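Local structure of exodeoxyribonuclease III (5J8N) at residues A131-A136 and A187-S192; G150-A155 and A179-F184; F31-V36 and T100-F105; E94-R99 and L122-A127; Y4-W9 and F105-I110. The protein probably acts in DNA repair as a metal-dependent endonuclease at abasic sites and a 3'-5' exonuclease on double-stranded DNA, and binds magnesium. The protein carries 3 engineered substitutions. All blocks are in the same frame, centred on the assembly; numbering follows the deposited sequence.

Contact 1: A131-A136 and A187-S192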
# COMPACT_ATOMS: atom_id res chain seq x y z
N ALA A 131 11.53 -3.79 10.88
CA ALA A 131 11.39 -2.46 11.46
C ALA A 131 9.95 -2.02 11.43
O ALA A 131 9.47 -1.45 12.39
CB ALA A 131 12.27 -1.44 10.73
N PHE A 132 9.26 -2.24 10.32
CA PHE A 132 7.87 -1.93 10.27
C PHE A 132 7.05 -2.67 11.32
O PHE A 132 6.19 -2.04 11.99
CB PHE A 132 7.32 -2.24 8.86
CG PHE A 132 5.80 -2.44 8.87
CD1 PHE A 132 4.98 -1.35 9.01
CD2 PHE A 132 5.24 -3.72 8.84
CE1 PHE A 132 3.56 -1.52 9.08
CE2 PHE A 132 3.85 -3.87 8.95
CZ PHE A 132 3.04 -2.79 9.10
N LEU A 133 7.30 -3.96 11.51
CA LEU A 133 6.48 -4.70 12.47
C LEU A 133 6.71 -4.14 13.87
O LEU A 133 5.74 -3.95 14.63
CB LEU A 133 6.83 -6.19 12.40
CG LEU A 133 6.00 -7.05 13.36
CD1 LEU A 133 4.51 -6.75 13.19
CD2 LEU A 133 6.35 -8.50 13.10
N ASP A 134 7.94 -3.79 14.19
CA ASP A 134 8.17 -3.24 15.52
C ASP A 134 7.51 -1.88 15.68
O ASP A 134 6.96 -1.57 16.76
CB ASP A 134 9.68 -3.13 15.82
CG ASP A 134 10.34 -4.49 16.06
OD1 ASP A 134 9.65 -5.50 16.26
OD2 ASP A 134 11.57 -4.56 16.00
N TYR A 135 7.55 -1.06 14.65
CA TYR A 135 6.92 0.23 14.65
C TYR A 135 5.41 0.11 14.84
O TYR A 135 4.85 0.80 15.71
CB TYR A 135 7.24 0.95 13.35
CG TYR A 135 6.71 2.33 13.25
CD1 TYR A 135 5.38 2.56 12.91
CD2 TYR A 135 7.54 3.43 13.52
CE1 TYR A 135 4.89 3.87 12.80
CE2 TYR A 135 7.05 4.73 13.42
CZ TYR A 135 5.72 4.92 13.04
OH TYR A 135 5.26 6.22 12.94
N ALA A 136 4.77 -0.73 14.04
CA ALA A 136 3.32 -0.90 14.16
C ALA A 136 2.99 -1.47 15.52
O ALA A 136 2.05 -0.98 16.17
CB ALA A 136 2.86 -1.78 13.05
N ALA A 187 0.61 -11.14 15.05
CA ALA A 187 0.77 -10.09 16.05
C ALA A 187 -0.52 -9.32 16.31
O ALA A 187 -0.56 -8.49 17.20
CB ALA A 187 1.86 -9.11 15.62
N GLY A 188 -1.56 -9.63 15.55
CA GLY A 188 -2.89 -9.09 15.80
C GLY A 188 -3.36 -8.14 14.72
O GLY A 188 -3.95 -7.09 15.04
N TYR A 189 -3.16 -8.50 13.46
CA TYR A 189 -3.59 -7.69 12.36
C TYR A 189 -4.39 -8.57 11.41
O TYR A 189 -4.13 -9.79 11.33
CB TYR A 189 -2.40 -7.03 11.61
CG TYR A 189 -1.52 -6.17 12.51
CD1 TYR A 189 -0.47 -6.73 13.22
CD2 TYR A 189 -1.73 -4.78 12.59
CE1 TYR A 189 0.31 -5.96 14.04
CE2 TYR A 189 -0.95 -4.00 13.43
CZ TYR A 189 0.08 -4.60 14.11
OH TYR A 189 0.90 -3.83 14.93
N LEU A 190 -5.26 -7.93 10.63
CA LEU A 190 -6.14 -8.62 9.68
C LEU A 190 -5.88 -8.19 8.28
O LEU A 190 -5.73 -6.97 8.02
CB LEU A 190 -7.62 -8.32 10.01
CG LEU A 190 -8.00 -8.65 11.43
CD1 LEU A 190 -9.46 -8.22 11.66
CD2 LEU A 190 -7.83 -10.15 11.69
N ASP A 191 -5.81 -9.15 7.35
CA ASP A 191 -5.77 -8.88 5.91
C ASP A 191 -7.22 -8.55 5.49
O ASP A 191 -8.10 -9.42 5.44
CB ASP A 191 -5.20 -10.12 5.20
CG ASP A 191 -5.14 -10.03 3.73
OD1 ASP A 191 -5.76 -9.15 3.11
OD2 ASP A 191 -4.46 -10.87 3.12
N SER A 192 -7.51 -7.29 5.25
CA SER A 192 -8.92 -6.88 5.14
C SER A 192 -9.65 -7.60 3.99
O SER A 192 -10.82 -7.99 4.16
CB SER A 192 -9.06 -5.35 5.03
OG SER A 192 -8.45 -4.87 3.85
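Helix 119-141 lies against one of the two sheets of this DNase I-like fold, and here its residues Leu133 and Ala136 meet Ala187 and Tyr189, where the chain leaves helix 175-186 and enters strand 189-191. Between them Gly188, the first residue past the helix to leave helical angles, has a positive phi of 113°. The phenol of Tyr189 does most of the touching. Its CG stands anti to the carbonyl carbon (chi1 -57°), which sends the ring toward the helix until OH lies 3.4 Å from Ala136 CB and 3.2 Å from Ala136 C. Behind the hydroxyl, Tyr189 CZ is 4.1 Å from the same Ala136 CB, and the methyl approaches the ring obliquely. Leu133 CD1 is farther off, 4.3 Å from Ala187 CB and 4.4 Å from Tyr189 CE1.

The carbonyl of Ala136 is also near, with O 3.3 Å from Tyr189 OH, but the angle is too poor for a hydrogen bond. The hydroxyl instead bonds to OD1 of Asn137, the next residue of the helix. The geometry therefore implies a contact that is apolar along most of its extent, with a buried phenol whose polar end is satisfied by a side chain of the same helix that its ring packs against.

Contact 2: G150-A155 and A179-F184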
# COMPACT_ATOMS: atom_id res chain seq x y z
N GLY A 150 -0.79 -0.56 1.29
CA GLY A 150 0.26 -0.35 0.30
C GLY A 150 0.67 -1.64 -0.34
O GLY A 150 -0.04 -2.66 -0.34
N ASP A 151 1.83 -1.55 -0.99
CA ASP A 151 2.38 -2.61 -1.82
C ASP A 151 3.37 -3.35 -0.98
O ASP A 151 4.47 -2.84 -0.70
CB ASP A 151 3.00 -1.96 -3.04
CG ASP A 151 3.71 -2.90 -3.94
OD1 ASP A 151 3.70 -4.12 -3.72
OD2 ASP A 151 4.33 -2.40 -4.92
N VAL A 152 2.97 -4.55 -0.55
CA VAL A 152 3.81 -5.38 0.32
C VAL A 152 4.88 -6.08 -0.53
O VAL A 152 5.87 -6.58 0.01
CB VAL A 152 2.87 -6.37 1.04
CG1 VAL A 152 3.64 -7.39 1.89
CG2 VAL A 152 1.90 -5.57 1.92
N ASN A 153 4.67 -6.18 -1.85
CA ASN A 153 5.63 -6.86 -2.74
C ASN A 153 5.82 -8.33 -2.39
O ASN A 153 6.83 -8.94 -2.78
CB ASN A 153 6.99 -6.12 -2.80
CG ASN A 153 7.07 -5.19 -3.99
OD1 ASN A 153 6.80 -5.60 -5.12
ND2 ASN A 153 7.36 -3.91 -3.75
N THR A 154 4.78 -8.92 -1.76
CA THR A 154 4.74 -10.36 -1.48
C THR A 154 3.32 -10.85 -1.60
O THR A 154 2.40 -10.13 -1.16
CB THR A 154 5.27 -10.66 -0.02
OG1 THR A 154 6.63 -10.22 0.08
CG2 THR A 154 5.24 -12.15 0.30
N ALA A 155 3.14 -12.03 -2.21
CA ALA A 155 1.86 -12.74 -2.23
C ALA A 155 1.88 -13.69 -1.04
O ALA A 155 2.75 -14.55 -0.95
CB ALA A 155 1.70 -13.51 -3.58
N ALA A 179 6.49 -16.20 5.44
CA ALA A 179 6.56 -16.49 6.88
C ALA A 179 6.49 -15.17 7.62
O ALA A 179 5.89 -15.07 8.72
CB ALA A 179 7.81 -17.27 7.24
N TRP A 180 7.15 -14.14 7.10
CA TRP A 180 7.08 -12.85 7.78
C TRP A 180 5.64 -12.36 7.79
O TRP A 180 5.18 -11.82 8.80
CB TRP A 180 8.02 -11.79 7.15
CG TRP A 180 7.78 -10.49 7.85
CD1 TRP A 180 8.34 -10.09 9.03
CD2 TRP A 180 6.83 -9.47 7.49
NE1 TRP A 180 7.80 -8.87 9.41
CE2 TRP A 180 6.88 -8.47 8.47
CE3 TRP A 180 5.98 -9.29 6.41
CZ2 TRP A 180 6.10 -7.30 8.41
CZ3 TRP A 180 5.19 -8.14 6.33
CH2 TRP A 180 5.24 -7.15 7.36
N MET A 181 4.89 -12.51 6.69
CA MET A 181 3.49 -12.11 6.69
C MET A 181 2.69 -12.89 7.73
O MET A 181 1.84 -12.32 8.43
CB MET A 181 2.92 -12.28 5.31
CG MET A 181 3.52 -11.27 4.27
SD MET A 181 2.57 -11.16 2.76
CE MET A 181 1.12 -10.32 3.34
N ASP A 182 2.97 -14.18 7.90
CA ASP A 182 2.32 -14.97 8.94
C ASP A 182 2.58 -14.31 10.30
O ASP A 182 1.66 -14.17 11.13
CB ASP A 182 2.84 -16.40 8.98
CG ASP A 182 2.44 -17.25 7.77
OD1 ASP A 182 1.37 -16.98 7.13
OD2 ASP A 182 3.19 -18.23 7.50
N LYS A 183 3.85 -13.97 10.56
CA LYS A 183 4.28 -13.41 11.86
C LYS A 183 3.57 -12.06 12.08
O LYS A 183 3.08 -11.80 13.19
CB LYS A 183 5.78 -13.26 11.87
CG LYS A 183 6.33 -12.62 13.14
CD LYS A 183 7.82 -12.33 12.88
CE LYS A 183 8.46 -11.62 14.07
NZ LYS A 183 9.93 -11.39 13.82
N PHE A 184 3.51 -11.23 11.04
CA PHE A 184 2.83 -9.94 11.12
C PHE A 184 1.34 -10.15 11.52
O PHE A 184 0.87 -9.59 12.50
CB PHE A 184 2.99 -9.27 9.75
CG PHE A 184 2.13 -8.04 9.50
CD1 PHE A 184 1.81 -7.14 10.50
CD2 PHE A 184 1.73 -7.78 8.19
CE1 PHE A 184 1.04 -5.98 10.20
CE2 PHE A 184 0.97 -6.65 7.90
CZ PHE A 184 0.64 -5.77 8.91
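Apolar packing carries this contact, and all of it converges on the thioether of Met181, touched by Val152 and Thr154. Val152 and Met181 meet tip to tip: Val152 CG1 lies 4.0 Å from Met181 SD and 4.1 Å from Met181 CE. Thr154 instead runs past the methionine in the opposite direction, with its CG2 3.8 Å from Met181 SD. A bend at chi3 (71°) places the Met181 methyl beside the valine, while the sulfur touches both residues.

The polar contacts lie within the loop or beyond it. Thr154 OG1 hydrogen-bonds to Tyr129 and Lys125, both of helix 119-141. Asn153 N makes a weak bond of 2.9 Å to Asp151 OD1; these two residues, flanking Val152, are predicted to bind magnesium and to take part in catalysis.

Helix 175-186 thus packs against the loop that follows strand 146-149. Strand 218-227 adds Tyr223 beside both Val152 and Met181, while Trp180 stacks on Tyr129 of helix 119-141.

Contact 3: F31-V36 and T100-F105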
# COMPACT_ATOMS: atom_id res chain seq x y z
N PHE A 31 -13.43 8.97 -3.14
CA PHE A 31 -12.71 8.38 -2.00
C PHE A 31 -12.34 9.44 -0.98
O PHE A 31 -11.90 10.54 -1.33
CB PHE A 31 -11.49 7.61 -2.51
CG PHE A 31 -11.91 6.45 -3.35
CD1 PHE A 31 -12.37 5.29 -2.73
CD2 PHE A 31 -11.95 6.55 -4.73
CE1 PHE A 31 -12.83 4.20 -3.48
CE2 PHE A 31 -12.43 5.43 -5.49
CZ PHE A 31 -12.87 4.28 -4.85
N ASP A 32 -12.51 9.10 0.30
CA ASP A 32 -12.11 9.99 1.38
C ASP A 32 -10.58 10.08 1.53
O ASP A 32 -10.07 11.12 1.91
CB ASP A 32 -12.71 9.55 2.71
CG ASP A 32 -14.22 9.57 2.66
OD1 ASP A 32 -14.79 10.67 2.75
OD2 ASP A 32 -14.85 8.52 2.47
N ILE A 33 -9.92 8.98 1.24
CA ILE A 33 -8.47 8.91 1.30
C ILE A 33 -7.98 8.18 0.10
O ILE A 33 -8.53 7.13 -0.26
CB ILE A 33 -8.01 8.20 2.60
CG1 ILE A 33 -8.56 8.92 3.84
CG2 ILE A 33 -6.46 8.10 2.62
CD1 ILE A 33 -8.25 8.14 5.16
N VAL A 34 -6.98 8.76 -0.57
CA VAL A 34 -6.34 8.12 -1.75
C VAL A 34 -4.84 8.05 -1.43
O VAL A 34 -4.20 9.09 -1.25
CB VAL A 34 -6.57 8.96 -3.01
CG1 VAL A 34 -5.83 8.33 -4.23
CG2 VAL A 34 -8.07 9.12 -3.32
N CYS A 35 -4.35 6.84 -1.34
CA CYS A 35 -2.92 6.60 -1.09
C CYS A 35 -2.27 6.12 -2.38
O CYS A 35 -2.80 5.19 -3.02
CB CYS A 35 -2.69 5.55 0.01
SG CYS A 35 -3.20 6.14 1.64
N VAL A 36 -1.12 6.67 -2.73
CA VAL A 36 -0.36 6.23 -3.90
C VAL A 36 1.02 5.78 -3.44
O VAL A 36 1.65 6.36 -2.52
CB VAL A 36 -0.27 7.31 -5.00
CG1 VAL A 36 -1.67 7.54 -5.62
CG2 VAL A 36 0.37 8.60 -4.52
N THR A 100 -0.12 9.33 8.46
CA THR A 100 -1.07 10.42 8.69
C THR A 100 -2.08 9.93 9.73
O THR A 100 -2.75 8.91 9.49
CB THR A 100 -1.80 10.83 7.38
OG1 THR A 100 -2.33 9.65 6.76
CG2 THR A 100 -0.84 11.52 6.41
N ASP A 101 -2.22 10.64 10.83
CA ASP A 101 -3.18 10.26 11.88
C ASP A 101 -4.46 10.99 11.63
O ASP A 101 -4.44 12.21 11.36
CB ASP A 101 -2.66 10.61 13.28
CG ASP A 101 -1.42 9.80 13.67
OD1 ASP A 101 -0.88 9.04 12.84
OD2 ASP A 101 -1.07 9.90 14.84
N TYR A 102 -5.58 10.29 11.82
CA TYR A 102 -6.90 10.93 11.81
C TYR A 102 -7.55 10.75 13.17
O TYR A 102 -7.01 10.06 14.06
CB TYR A 102 -7.76 10.37 10.68
CG TYR A 102 -7.10 10.64 9.36
CD1 TYR A 102 -7.22 11.89 8.74
CD2 TYR A 102 -6.29 9.67 8.76
CE1 TYR A 102 -6.53 12.18 7.55
CE2 TYR A 102 -5.61 9.94 7.56
CZ TYR A 102 -5.75 11.19 6.96
OH TYR A 102 -5.04 11.49 5.82
N GLU A 103 -8.72 11.39 13.40
CA GLU A 103 -9.32 11.29 14.72
C GLU A 103 -9.62 9.84 15.06
O GLU A 103 -9.48 9.48 16.22
CB GLU A 103 -10.62 12.11 14.82
CG GLU A 103 -10.46 13.61 14.64
CD GLU A 103 -9.73 14.27 15.78
OE1 GLU A 103 -9.42 13.59 16.79
OE2 GLU A 103 -9.43 15.49 15.66
N ASP A 104 -9.97 9.03 14.07
CA ASP A 104 -10.43 7.67 14.35
C ASP A 104 -9.40 6.57 14.15
O ASP A 104 -9.64 5.42 14.56
CB ASP A 104 -11.65 7.36 13.48
CG ASP A 104 -12.87 8.21 13.84
OD1 ASP A 104 -13.35 8.04 14.97
OD2 ASP A 104 -13.29 9.01 12.97
N PHE A 105 -8.24 6.87 13.57
CA PHE A 105 -7.25 5.84 13.34
C PHE A 105 -5.98 6.45 12.83
O PHE A 105 -5.99 7.60 12.34
CB PHE A 105 -7.73 4.77 12.31
CG PHE A 105 -8.11 5.34 10.94
CD1 PHE A 105 -9.39 5.84 10.74
CD2 PHE A 105 -7.19 5.39 9.91
CE1 PHE A 105 -9.74 6.37 9.50
CE2 PHE A 105 -7.56 5.90 8.65
CZ PHE A 105 -8.82 6.39 8.45
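Van der Waals contact through one methyl group joins these segments: Ile33 CD1 meets the rings of both Tyr102 and Phe105. The approach differs for each ring. Toward Phe105 the methyl arrives at the edge, close to the ring plane, with Ile33 CD1 3.8 Å from Phe105 CZ. Toward Tyr102 it comes obliquely, at 4.0 Å from Tyr102 CE2, as the two side chains pass in opposite directions. Ile33 owes this reach to CG1 lying anti to the carbonyl carbon and to an extended chi2 of 174°, which carries CD1 well away from its own strand. The CG of Phe105 sits between its backbone N and carbonyl carbon (chi1 58°), a setting that leaves CZ, at the edge of the ring, next to the isoleucine methyl.

Backbone hydrogen bonds link the residues that carry the two rings. Tyr102 N bonds to Phe105 O at 2.8 Å, and the return bond from Phe105 N to Tyr102 O is weak at 3.5 Å. Between them Glu103 and Asp104 have the backbone angles of a type I turn. At the far end of its ring, Tyr102 OH is bonded to Ser75 OG of strand 71-75, which pairs with strand 33-37.

Strand 33-37 belongs to one sheet, and the turn joins strands 97-101 and 106-111 of the other. Here the hairpin's aromatic side chains meet the facing sheet within the two-sheet beta-sandwich core of the DNase I-like fold.

Contact 4: E94-R99 and L122-A127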
# COMPACT_ATOMS: atom_id res chain seq x y z
N GLU A 94 14.66 6.23 1.76
CA GLU A 94 14.09 5.67 0.53
C GLU A 94 12.66 6.11 0.29
O GLU A 94 12.06 5.74 -0.72
CB GLU A 94 14.20 4.15 0.52
CG GLU A 94 15.67 3.71 0.42
CD GLU A 94 15.85 2.28 -0.09
OE1 GLU A 94 14.87 1.58 -0.43
OE2 GLU A 94 17.04 1.83 -0.06
N GLY A 95 12.09 6.93 1.16
CA GLY A 95 10.78 7.53 0.90
C GLY A 95 9.67 6.54 0.67
O GLY A 95 8.81 6.75 -0.24
N ARG A 96 9.59 5.54 1.54
CA ARG A 96 8.66 4.44 1.41
C ARG A 96 7.52 4.46 2.40
O ARG A 96 6.68 3.57 2.34
CB ARG A 96 9.41 3.11 1.62
CG ARG A 96 10.43 2.81 0.58
CD ARG A 96 11.12 1.49 0.93
NE ARG A 96 12.04 1.27 -0.15
CZ ARG A 96 11.68 0.81 -1.33
NH1 ARG A 96 10.43 0.43 -1.53
NH2 ARG A 96 12.61 0.70 -2.30
N PHE A 97 7.49 5.43 3.32
CA PHE A 97 6.62 5.34 4.49
C PHE A 97 6.08 6.69 4.82
O PHE A 97 6.83 7.65 5.05
CB PHE A 97 7.44 4.78 5.65
CG PHE A 97 6.70 4.59 6.92
CD1 PHE A 97 6.46 5.65 7.76
CD2 PHE A 97 6.28 3.30 7.30
CE1 PHE A 97 5.79 5.44 9.04
CE2 PHE A 97 5.64 3.09 8.54
CZ PHE A 97 5.38 4.17 9.35
N LEU A 98 4.77 6.77 4.87
CA LEU A 98 4.10 8.03 5.24
C LEU A 98 2.96 7.78 6.20
O LEU A 98 2.00 7.04 5.87
CB LEU A 98 3.61 8.71 3.94
CG LEU A 98 2.85 10.01 4.12
CD1 LEU A 98 3.75 10.99 4.70
CD2 LEU A 98 2.32 10.50 2.75
N ARG A 99 3.05 8.37 7.38
CA ARG A 99 2.04 8.27 8.43
C ARG A 99 1.19 9.52 8.47
O ARG A 99 1.71 10.65 8.56
CB ARG A 99 2.71 8.02 9.76
CG ARG A 99 1.77 8.13 10.94
CD ARG A 99 2.48 7.79 12.23
NE ARG A 99 1.63 8.10 13.39
CZ ARG A 99 2.03 7.98 14.63
NH1 ARG A 99 3.22 7.51 14.90
NH2 ARG A 99 1.20 8.34 15.60
N LEU A 122 17.06 -8.18 -1.08
CA LEU A 122 16.17 -9.09 -0.35
C LEU A 122 16.43 -8.90 1.17
O LEU A 122 15.47 -8.80 1.95
CB LEU A 122 16.41 -10.56 -0.76
CG LEU A 122 15.62 -11.58 0.08
CD1 LEU A 122 14.11 -11.31 0.01
CD2 LEU A 122 15.95 -13.01 -0.38
N GLY A 123 17.68 -8.74 1.56
CA GLY A 123 18.05 -8.52 2.96
C GLY A 123 17.42 -7.23 3.45
O GLY A 123 16.89 -7.18 4.56
N TYR A 124 17.47 -6.20 2.62
CA TYR A 124 16.94 -4.91 2.97
C TYR A 124 15.44 -5.00 3.15
O TYR A 124 14.87 -4.43 4.09
CB TYR A 124 17.30 -3.87 1.88
CG TYR A 124 16.85 -2.45 2.17
CD1 TYR A 124 17.70 -1.55 2.83
CD2 TYR A 124 15.62 -1.98 1.75
CE1 TYR A 124 17.28 -0.26 3.08
CE2 TYR A 124 15.20 -0.68 1.99
CZ TYR A 124 16.05 0.17 2.65
OH TYR A 124 15.60 1.44 2.88
N LYS A 125 14.76 -5.67 2.21
CA LYS A 125 13.33 -5.90 2.32
C LYS A 125 12.96 -6.58 3.66
O LYS A 125 12.04 -6.13 4.35
CB LYS A 125 12.85 -6.77 1.14
CG LYS A 125 11.37 -7.09 1.17
CD LYS A 125 11.02 -7.98 -0.03
CE LYS A 125 9.50 -8.22 -0.04
NZ LYS A 125 9.14 -9.17 -1.15
N MET A 126 13.68 -7.64 4.01
CA MET A 126 13.37 -8.34 5.26
C MET A 126 13.66 -7.45 6.48
O MET A 126 12.90 -7.47 7.47
CB MET A 126 14.13 -9.64 5.32
CG MET A 126 13.79 -10.65 4.22
SD MET A 126 12.04 -11.09 4.12
CE MET A 126 11.80 -11.90 5.69
N ALA A 127 14.73 -6.66 6.42
CA ALA A 127 15.04 -5.74 7.51
C ALA A 127 13.95 -4.65 7.63
O ALA A 127 13.55 -4.23 8.73
CB ALA A 127 16.40 -5.12 7.29
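Tyr124 leaves helix 119-141 with chi1 at -178°, its ring swung away from the backbone N and toward Glu94, whose chain is extended beyond CG and comes from the opposite direction. The carboxylate and the phenol ring end up nearly parallel, their planes 16° apart. Glu94 CD lies 3.1 Å from Tyr124 OH, and Glu94 OE1 is 3.3 Å from Tyr124 CE2. Neither carboxylate oxygen is hydrogen-bonded to the hydroxyl, which pairs with Val90 O instead.

Glu94 and Arg96 lie in the loop leading into strand 97-101, so the contact joins that loop to helix 119-141, which follows strand 106-111 in the DNase I-like fold. Arg96 holds the carboxylate side-on, both nitrogens reaching one oxygen: Arg96 NE is 2.9 Å from Glu94 OE1, on its anti lone pair, and Arg96 NH2 is 3.1 Å from the same atom. Arg121 forms a second salt bridge to that oxygen and a cation-pi contact with Tyr124. Arg96 NH1 bonds to the carbonyl of Tyr111, a predicted active-site residue.

Contact 5: Y4-W9 and F105-I110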
# COMPACT_ATOMS: atom_id res chain seq x y z
N TYR A 4 -15.22 6.32 6.12
CA TYR A 4 -14.02 6.53 5.33
C TYR A 4 -13.98 5.51 4.21
O TYR A 4 -13.98 4.30 4.47
CB TYR A 4 -12.75 6.37 6.17
CG TYR A 4 -12.58 7.32 7.31
CD1 TYR A 4 -13.24 7.12 8.51
CD2 TYR A 4 -11.66 8.37 7.22
CE1 TYR A 4 -13.02 7.97 9.57
CE2 TYR A 4 -11.44 9.21 8.30
CZ TYR A 4 -12.13 8.99 9.46
OH TYR A 4 -11.91 9.82 10.55
N ASN A 5 -13.93 5.96 2.96
CA ASN A 5 -13.71 5.06 1.86
C ASN A 5 -12.27 5.31 1.37
O ASN A 5 -11.97 6.42 0.88
CB ASN A 5 -14.73 5.33 0.78
CG ASN A 5 -14.73 4.27 -0.31
OD1 ASN A 5 -13.88 3.39 -0.34
ND2 ASN A 5 -15.68 4.39 -1.23
N LEU A 6 -11.40 4.34 1.56
CA LEU A 6 -10.00 4.46 1.26
C LEU A 6 -9.61 3.64 0.04
O LEU A 6 -10.04 2.49 -0.11
CB LEU A 6 -9.18 4.00 2.47
CG LEU A 6 -7.65 4.01 2.32
CD1 LEU A 6 -7.02 4.36 3.70
CD2 LEU A 6 -7.15 2.74 1.78
N ILE A 7 -8.77 4.22 -0.83
CA ILE A 7 -8.22 3.46 -1.96
C ILE A 7 -6.71 3.66 -1.94
O ILE A 7 -6.21 4.72 -1.52
CB ILE A 7 -8.88 3.90 -3.27
CG1 ILE A 7 -8.50 2.98 -4.46
CG2 ILE A 7 -8.56 5.39 -3.63
CD1 ILE A 7 -9.44 3.17 -5.65
N SER A 8 -5.97 2.64 -2.32
CA SER A 8 -4.53 2.57 -2.28
C SER A 8 -4.03 2.02 -3.59
O SER A 8 -4.58 1.00 -4.07
CB SER A 8 -4.12 1.68 -1.12
OG SER A 8 -2.69 1.47 -1.06
N TRP A 9 -3.03 2.65 -4.19
CA TRP A 9 -2.65 2.27 -5.53
C TRP A 9 -1.16 2.49 -5.76
O TRP A 9 -0.69 3.63 -5.64
CB TRP A 9 -3.46 3.12 -6.55
CG TRP A 9 -3.35 2.64 -7.99
CD1 TRP A 9 -2.90 1.43 -8.46
CD2 TRP A 9 -3.77 3.38 -9.15
NE1 TRP A 9 -3.03 1.36 -9.87
CE2 TRP A 9 -3.59 2.55 -10.28
CE3 TRP A 9 -4.34 4.64 -9.30
CZ2 TRP A 9 -3.88 2.99 -11.57
CZ3 TRP A 9 -4.67 5.07 -10.58
CH2 TRP A 9 -4.41 4.23 -11.71
N PHE A 105 -8.24 6.87 13.57
CA PHE A 105 -7.25 5.84 13.34
C PHE A 105 -5.98 6.45 12.83
O PHE A 105 -5.99 7.60 12.34
CB PHE A 105 -7.73 4.77 12.31
CG PHE A 105 -8.11 5.34 10.94
CD1 PHE A 105 -9.39 5.84 10.74
CD2 PHE A 105 -7.19 5.39 9.91
CE1 PHE A 105 -9.74 6.37 9.50
CE2 PHE A 105 -7.56 5.90 8.65
CZ PHE A 105 -8.82 6.39 8.45
N VAL A 106 -4.91 5.68 12.92
CA VAL A 106 -3.61 5.99 12.34
C VAL A 106 -3.48 5.30 10.98
O VAL A 106 -3.71 4.08 10.91
CB VAL A 106 -2.48 5.52 13.24
CG1 VAL A 106 -1.11 5.71 12.59
CG2 VAL A 106 -2.54 6.25 14.63
N LEU A 107 -3.09 6.04 9.93
CA LEU A 107 -2.89 5.46 8.62
C LEU A 107 -1.42 5.42 8.25
O LEU A 107 -0.74 6.46 8.29
CB LEU A 107 -3.62 6.28 7.58
CG LEU A 107 -3.45 5.84 6.13
CD1 LEU A 107 -4.00 4.42 5.85
CD2 LEU A 107 -4.17 6.84 5.19
N LEU A 108 -0.94 4.23 7.92
CA LEU A 108 0.44 4.07 7.43
C LEU A 108 0.37 3.67 5.97
O LEU A 108 -0.21 2.62 5.66
CB LEU A 108 1.20 2.99 8.24
CG LEU A 108 1.17 3.18 9.78
CD1 LEU A 108 1.98 2.06 10.43
CD2 LEU A 108 1.65 4.58 10.21
N ASN A 109 0.95 4.48 5.10
CA ASN A 109 0.97 4.26 3.67
C ASN A 109 2.39 3.83 3.29
O ASN A 109 3.33 4.60 3.52
CB ASN A 109 0.56 5.56 2.99
CG ASN A 109 0.64 5.48 1.47
OD1 ASN A 109 0.74 4.38 0.93
ND2 ASN A 109 0.54 6.63 0.77
N ILE A 110 2.55 2.63 2.76
CA ILE A 110 3.89 2.05 2.61
C ILE A 110 4.15 1.41 1.26
O ILE A 110 3.29 0.65 0.77
CB ILE A 110 4.14 0.98 3.72
CG1 ILE A 110 3.78 1.56 5.12
CG2 ILE A 110 5.60 0.47 3.70
CD1 ILE A 110 3.93 0.55 6.25
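The two strands run in nearly the same direction but in different sheets, with CA atoms 10.5 Å apart at Tyr4 and Phe105 and 10.3 Å apart at Leu6 and Leu107, a near-constant gap too wide for backbone pairing. Side chains of alternate residues fill it. At one end Phe105 directs its edge at the face of Tyr4, in a T-shaped pair whose ring planes make 77° and whose centroids are 4.7 Å apart. Phe105 CE1 stands over the centre of the tyrosine ring, 3.5 Å from Tyr4 CE2, so a ring C-H of the phenylalanine is aimed at the pi cloud. The far end of the tyrosine is polar: its OH hydrogen-bonds to Asp104 OD2, in the turn just before Phe105, which holds the hydroxyl end of the ring.

One step along, the leucines meet tip to tip, Leu6 CD1 being 3.7 Å from Leu107 CD1 and 4.1 Å from Leu107 CD2. With chi1 near 180° in both (178° in Leu6), the branched ends are carried into the gap. Two facing sheets whose apolar and aromatic side chains meet across the gap form the central beta-sandwich of the DNase I-like fold.

In the fold
Contacts 3 and 5 are the closest pair, with centres 5 Å apart; they share Phe105 and both join the facing sheets, and on one side of the sandwich Asn5 N of contact 5 bonds to Asp32 OD2 of contact 3 (2.8 Å). Contacts 1 and 4 both use helix 119-141, lying 14 Å apart between centres and joined by Tyr135 OH and Arg99 NH1 at 3.1 Å. Contact 2 touches contact 1 through Phe132 and Trp180, and contact 4 where Lys125 NZ lies 2.8 Å from Asn153 O. The magnesium ion, bound by Asn12 and Glu38, is about 9 Å from the Arg96 side chain of contact 4 and about 13 Å from Val152 of contact 2; contacts 1 and 3 lie away from the catalytic site.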